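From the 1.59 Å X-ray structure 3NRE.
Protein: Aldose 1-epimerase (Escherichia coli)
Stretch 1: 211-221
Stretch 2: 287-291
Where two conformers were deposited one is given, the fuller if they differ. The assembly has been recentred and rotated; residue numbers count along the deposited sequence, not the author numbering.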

ATOM      1  N   ALA A 211       9.948  -8.524  -2.960  1.00 32.49           N
ATOM      2  CA  ALA A 211       9.368  -9.514  -2.075  1.00 33.02           C
ATOM      3  C   ALA A 211       8.899 -10.723  -2.855  1.00 28.59           C
ATOM      4  O   ALA A 211       8.635 -10.670  -4.047  1.00 31.90           O
ATOM      5  N   ARG A 212       8.794 -11.828  -2.153  1.00 32.17           N
ATOM      6  CA  ARG A 212       8.253 -13.047  -2.734  0.60 32.12           C
ATOM      7  C   ARG A 212       7.146 -13.530  -1.815  1.00 33.32           C
ATOM      8  O   ARG A 212       7.365 -13.653  -0.605  1.00 33.21           O
ATOM      9  N   ILE A 213       5.939 -13.720  -2.377  1.00 29.35           N
ATOM     10  CA  ILE A 213       4.832 -14.265  -1.636  1.00 31.59           C
ATOM     11  C   ILE A 213       4.595 -15.678  -2.191  1.00 30.19           C
ATOM     12  O   ILE A 213       4.130 -15.796  -3.320  1.00 30.33           O
ATOM     13  N   GLU A 214       4.862 -16.725  -1.400  1.00 29.04           N
ATOM     14  CA  GLU A 214       4.688 -18.085  -1.857  1.00 28.33           C
ATOM     15  C   GLU A 214       3.371 -18.672  -1.432  1.00 28.92           C
ATOM     16  O   GLU A 214       3.039 -18.616  -0.236  1.00 29.25           O
ATOM     17  N   GLN A 215       2.677 -19.294  -2.392  1.00 28.13           N
ATOM     18  CA  GLN A 215       1.357 -19.873  -2.185  1.00 30.00           C
ATOM     19  C   GLN A 215       1.456 -21.348  -2.589  1.00 34.20           C
ATOM     20  O   GLN A 215       0.873 -21.798  -3.578  1.00 31.76           O
ATOM     21  N   PRO A 216       2.244 -22.103  -1.827  1.00 35.91           N
ATOM     22  CA  PRO A 216       2.576 -23.467  -2.292  1.00 38.92           C
ATOM     23  C   PRO A 216       1.374 -24.413  -2.453  1.00 38.25           C
ATOM     24  O   PRO A 216       1.429 -25.338  -3.281  1.00 41.19           O
ATOM     25  N   GLN A 217       0.321 -24.173  -1.667  1.00 37.23           N
ATOM     26  CA  GLN A 217      -0.902 -24.988  -1.726  1.00 38.41           C
ATOM     27  C   GLN A 217      -1.605 -24.899  -3.072  1.00 39.42           C
ATOM     28  O   GLN A 217      -2.374 -25.828  -3.415  1.00 38.90           O
ATOM     29  N   GLU A 218      -1.349 -23.795  -3.795  1.00 39.11           N
ATOM     30  CA  GLU A 218      -1.885 -23.486  -5.132  0.50 40.56           C
ATOM     31  C   GLU A 218      -0.794 -23.634  -6.203  1.00 44.66           C
ATOM     32  O   GLU A 218      -1.046 -23.401  -7.400  1.00 48.43           O
ATOM     33  N   GLY A 219       0.414 -23.979  -5.784  1.00 44.28           N
ATOM     34  CA  GLY A 219       1.556 -24.106  -6.681  1.00 47.30           C
ATOM     35  C   GLY A 219       2.119 -22.865  -7.374  1.00 44.52           C
ATOM     36  O   GLY A 219       2.841 -23.002  -8.347  1.00 44.04           O
ATOM     37  N   TYR A 220       1.835 -21.658  -6.884  1.00 40.40           N
ATOM     38  CA  TYR A 220       2.466 -20.443  -7.451  1.00 34.23           C
ATOM     39  C   TYR A 220       3.106 -19.537  -6.376  1.00 36.16           C
ATOM     40  O   TYR A 220       2.938 -19.743  -5.153  1.00 34.84           O
ATOM     41  N   ALA A 221       3.859 -18.555  -6.857  1.00 30.24           N
ATOM     42  CA  ALA A 221       4.391 -17.486  -6.025  1.00 32.75           C
ATOM     43  C   ALA A 221       4.106 -16.191  -6.782  1.00 30.82           C
ATOM     44  O   ALA A 221       3.963 -16.205  -8.011  1.00 34.09           O
ATOM     45  N   ARG A 287       4.311 -10.162 -10.255  1.00 29.29           N
ATOM     46  CA  ARG A 287       4.471 -11.144 -11.307  1.00 27.96           C
ATOM     47  C   ARG A 287       4.124 -12.514 -10.784  1.00 32.79           C
ATOM     48  O   ARG A 287       4.633 -12.919  -9.729  1.00 31.00           O
ATOM     49  N   VAL A 288       3.295 -13.261 -11.523  1.00 29.66           N
ATOM     50  CA  VAL A 288       2.924 -14.609 -11.093  0.50 32.42           C
ATOM     51  C   VAL A 288       3.882 -15.594 -11.708  1.00 34.37           C
ATOM     52  O   VAL A 288       4.141 -15.528 -12.911  1.00 35.40           O
ATOM     53  N   GLU A 289       4.394 -16.513 -10.902  1.00 37.61           N
ATOM     54  CA  GLU A 289       5.204 -17.572 -11.464  1.00 41.93           C
ATOM     55  C   GLU A 289       4.897 -18.928 -10.867  1.00 47.88           C
ATOM     56  O   GLU A 289       4.434 -19.060  -9.727  1.00 40.70           O
ATOM     57  N   TRP A 290       5.115 -19.967 -11.680  1.00 51.30           N
ATOM     58  CA  TRP A 290       4.899 -21.311 -11.196  1.00 59.62           C
ATOM     59  C   TRP A 290       6.045 -21.473 -10.198  1.00 63.27           C
ATOM     60  O   TRP A 290       7.135 -21.010 -10.463  1.00 67.88           O
ATOM     61  N   LEU A 291       5.771 -22.026  -9.018  1.00 67.64           N
ATOM     62  CA  LEU A 291       6.722 -21.973  -7.896  1.00 72.62           C
ATOM     63  C   LEU A 291       7.929 -22.886  -8.175  1.00 79.32           C
ATOM     64  O   LEU A 291       7.835 -23.819  -9.001  1.00 81.98           O
ATOM     65  OXT LEU A 291       9.034 -22.715  -7.615  1.00 83.14           O
TER

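The last strand of the chain, which begins earlier and ends at W290, pairs antiparallel with the strand that opens at Y220. The contact buries 433 Å² in total. Backbone hydrogen bonds set the register. A221 N donates to E289 O at 3.0 Å, and E289 N returns a bond to A221 O at 2.9 Å. One step outward, L291 N donates to G219 O at 3.2 Å, which ties the last residue of the chain to the turn. G219 has a positive phi of 67°, a value that favours glycine.

The register sorts the side chains. A221 and E289 are paired directly across the two strands, in a hydrogen-bonded pair, and their CB atoms lie on the same face of the sheet. Y220 and W290 form a non-hydrogen-bonded pair whose side chains diverge. W290 (chi1 m) points away from the other stretch and is poorly ordered.

Charged groups line the A221 and E289 face. R212 leaves its strand sideways, but its chain is extended, with chi1, chi2 and chi3 all t, and its end reaches the other stretch. R212 NH1 forms a salt bridge and hydrogen bond with E289 OE2 at 2.6 Å. E289 is p at chi1 and t at chi2, which brings its carboxylate close to the guanidinium. That carboxylate is shared: R287 NH1 donates to E289 OE1 at 3.0 Å, in a salt bridge within the same strand. The R287 side chain (chi1 t, chi2 t, chi3 p) stays clear of the first stretch. R212 is held from its own strand too, since R212 NE donates to E214 OE2 at 3.2 Å. E214 is m at chi1 and t at chi2. The charges thus alternate from R287 through E289 and R212 to E214. The terminal carboxylate of L291 is near this network but does not join it by a salt bridge; R212 NH2 and L291 OXT are 4.1 Å apart.

Apolar contacts fill in around these. L291 points toward the first stretch with chi1 and chi2 both t, and has the largest covered area of the residues here, although it is poorly ordered. L291 CD1 lies 3.8 Å from P216 CB, and L291 CG lies 4.5 Å from A221 CB. Y220 (chi1 p, chi2 90°) points away overall, yet Y220 CD1 meets V288 CG1 at 4.1 Å. V288 is t at chi1.

L291 also touches a charged group: L291 CD2 comes within 3.4 Å of R212 NH2, at the guanidinium edge and near its plane.

Q217 NE2 donates to Q215 OE1 at 3.1 Å, a bond that stays within the first stretch.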

ATOM      1  CB  ALA A 211       8.211  -8.914  -1.266  1.00 27.38           C
ATOM      2  CB  ARG A 212       9.375 -14.075  -2.876  0.60 34.71           C
ATOM      3  CG  ARG A 212       8.987 -15.331  -3.534  0.60 38.72           C
ATOM      4  CD  ARG A 212      10.204 -16.180  -3.811  0.60 39.80           C
ATOM      5  NE  ARG A 212       9.793 -17.519  -4.175  0.60 42.15           N
ATOM      6  CZ  ARG A 212       9.446 -17.918  -5.401  0.60 44.04           C
ATOM      7  NH1 ARG A 212       9.491 -17.087  -6.443  0.60 43.11           N
ATOM      8  NH2 ARG A 212       9.075 -19.181  -5.593  0.60 44.41           N
ATOM      9  CB  ILE A 213       3.550 -13.402  -1.798  1.00 27.52           C
ATOM     10  CG1 ILE A 213       3.715 -12.004  -1.172  1.00 32.66           C
ATOM     11  CG2 ILE A 213       2.346 -14.055  -1.163  1.00 29.12           C
ATOM     12  CD1 ILE A 213       4.312 -10.965  -2.120  1.00 34.92           C
ATOM     13  CB  GLU A 214       5.792 -18.999  -1.314  1.00 34.05           C
ATOM     14  CG  GLU A 214       7.166 -18.568  -1.753  1.00 42.29           C
ATOM     15  CD  GLU A 214       8.306 -19.337  -1.085  1.00 52.05           C
ATOM     16  OE1 GLU A 214       8.066 -20.287  -0.302  1.00 52.82           O
ATOM     17  OE2 GLU A 214       9.460 -18.948  -1.337  1.00 49.66           O
ATOM     18  CB  GLN A 215       0.319 -19.070  -2.978  1.00 30.15           C
ATOM     19  CG  GLN A 215       0.237 -17.572  -2.580  1.00 26.69           C
ATOM     20  CD  GLN A 215      -0.396 -17.356  -1.216  1.00 25.08           C
ATOM     21  OE1 GLN A 215      -0.485 -18.307  -0.408  1.00 27.85           O
ATOM     22  NE2 GLN A 215      -0.969 -16.147  -0.995  1.00 24.67           N
ATOM     23  CB  PRO A 216       3.539 -23.967  -1.232  1.00 41.15           C
ATOM     24  CG  PRO A 216       3.391 -23.149  -0.084  1.00 42.22           C
ATOM     25  CD  PRO A 216       2.860 -21.808  -0.525  1.00 38.26           C
ATOM     26  CB  GLN A 217      -1.862 -24.632  -0.569  1.00 39.06           C
ATOM     27  CG  GLN A 217      -2.557 -23.294  -0.659  1.00 34.38           C
ATOM     28  CD  GLN A 217      -1.648 -22.064  -0.465  1.00 40.21           C
ATOM     29  OE1 GLN A 217      -0.470 -22.167  -0.109  1.00 34.09           O
ATOM     30  NE2 GLN A 217      -2.212 -20.900  -0.682  1.00 34.46           N
ATOM     31  CB  GLU A 218      -2.396 -22.033  -5.221  0.50 40.41           C
ATOM     32  CG  GLU A 218      -3.532 -21.604  -4.282  0.50 37.14           C
ATOM     33  CD  GLU A 218      -4.899 -22.112  -4.734  0.50 41.41           C
ATOM     34  OE1 GLU A 218      -4.959 -22.969  -5.639  0.50 47.20           O
ATOM     35  OE2 GLU A 218      -5.913 -21.656  -4.174  0.50 51.63           O
ATOM     36  CB  TYR A 220       1.453 -19.655  -8.269  1.00 34.85           C
ATOM     37  CG  TYR A 220       0.420 -18.944  -7.420  1.00 34.70           C
ATOM     38  CD1 TYR A 220       0.648 -17.676  -6.974  1.00 33.04           C
ATOM     39  CD2 TYR A 220      -0.749 -19.565  -7.018  1.00 35.40           C
ATOM     40  CE1 TYR A 220      -0.262 -17.008  -6.203  1.00 28.05           C
ATOM     41  CE2 TYR A 220      -1.685 -18.897  -6.223  1.00 29.65           C
ATOM     42  CZ  TYR A 220      -1.423 -17.634  -5.796  1.00 29.87           C
ATOM     43  OH  TYR A 220      -2.295 -16.921  -4.995  1.00 28.69           O
ATOM     44  CB  ALA A 221       5.880 -17.639  -5.796  1.00 33.94           C
ATOM     45  CB  ARG A 287       5.898 -11.127 -11.865  1.00 33.07           C
ATOM     46  CG  ARG A 287       6.145 -12.163 -12.934  1.00 33.19           C
ATOM     47  CD  ARG A 287       7.419 -11.904 -13.762  1.00 38.74           C
ATOM     48  NE  ARG A 287       8.622 -11.951 -12.926  1.00 41.65           N
ATOM     49  CZ  ARG A 287       9.225 -13.064 -12.505  1.00 52.82           C
ATOM     50  NH1 ARG A 287       8.758 -14.273 -12.809  1.00 51.04           N
ATOM     51  NH2 ARG A 287      10.313 -12.966 -11.758  1.00 52.10           N
ATOM     52  CB  VAL A 288       1.494 -15.014 -11.521  0.50 33.85           C
ATOM     53  CG1 VAL A 288       1.045 -16.264 -10.755  0.50 35.60           C
ATOM     54  CG2 VAL A 288       0.538 -13.887 -11.304  0.50 28.25           C
ATOM     55  CB  GLU A 289       6.708 -17.250 -11.396  1.00 46.70           C
ATOM     56  CG  GLU A 289       7.291 -17.073 -10.032  1.00 49.35           C
ATOM     57  CD  GLU A 289       8.839 -17.028 -10.041  1.00 62.59           C
ATOM     58  OE1 GLU A 289       9.427 -16.586 -11.045  1.00 63.62           O
ATOM     59  OE2 GLU A 289       9.466 -17.415  -9.029  1.00 61.94           O
ATOM     60  CB  TRP A 290       4.866 -22.319 -12.365  1.00 63.27           C
ATOM     61  CG  TRP A 290       3.497 -22.328 -13.150  1.00 65.59           C
ATOM     62  CD1 TRP A 290       2.879 -23.433 -13.675  1.00 83.48           C
ATOM     63  CD2 TRP A 290       2.621 -21.203 -13.470  1.00 72.84           C
ATOM     64  NE1 TRP A 290       1.699 -23.078 -14.294  1.00 82.26           N
ATOM     65  CE2 TRP A 290       1.513 -21.727 -14.184  1.00 77.59           C
ATOM     66  CE3 TRP A 290       2.667 -19.816 -13.227  1.00 70.51           C
ATOM     67  CZ2 TRP A 290       0.460 -20.912 -14.651  1.00 76.74           C
ATOM     68  CZ3 TRP A 290       1.617 -19.001 -13.685  1.00 67.78           C
ATOM     69  CH2 TRP A 290       0.538 -19.554 -14.387  1.00 79.81           C
ATOM     70  CB  LEU A 291       6.006 -22.367  -6.586  1.00 72.26           C
ATOM     71  CG  LEU A 291       6.529 -22.031  -5.180  1.00 76.77           C
ATOM     72  CD1 LEU A 291       5.692 -22.811  -4.159  1.00 81.52           C
ATOM     73  CD2 LEU A 291       8.026 -22.312  -4.926  1.00 85.90           C
TER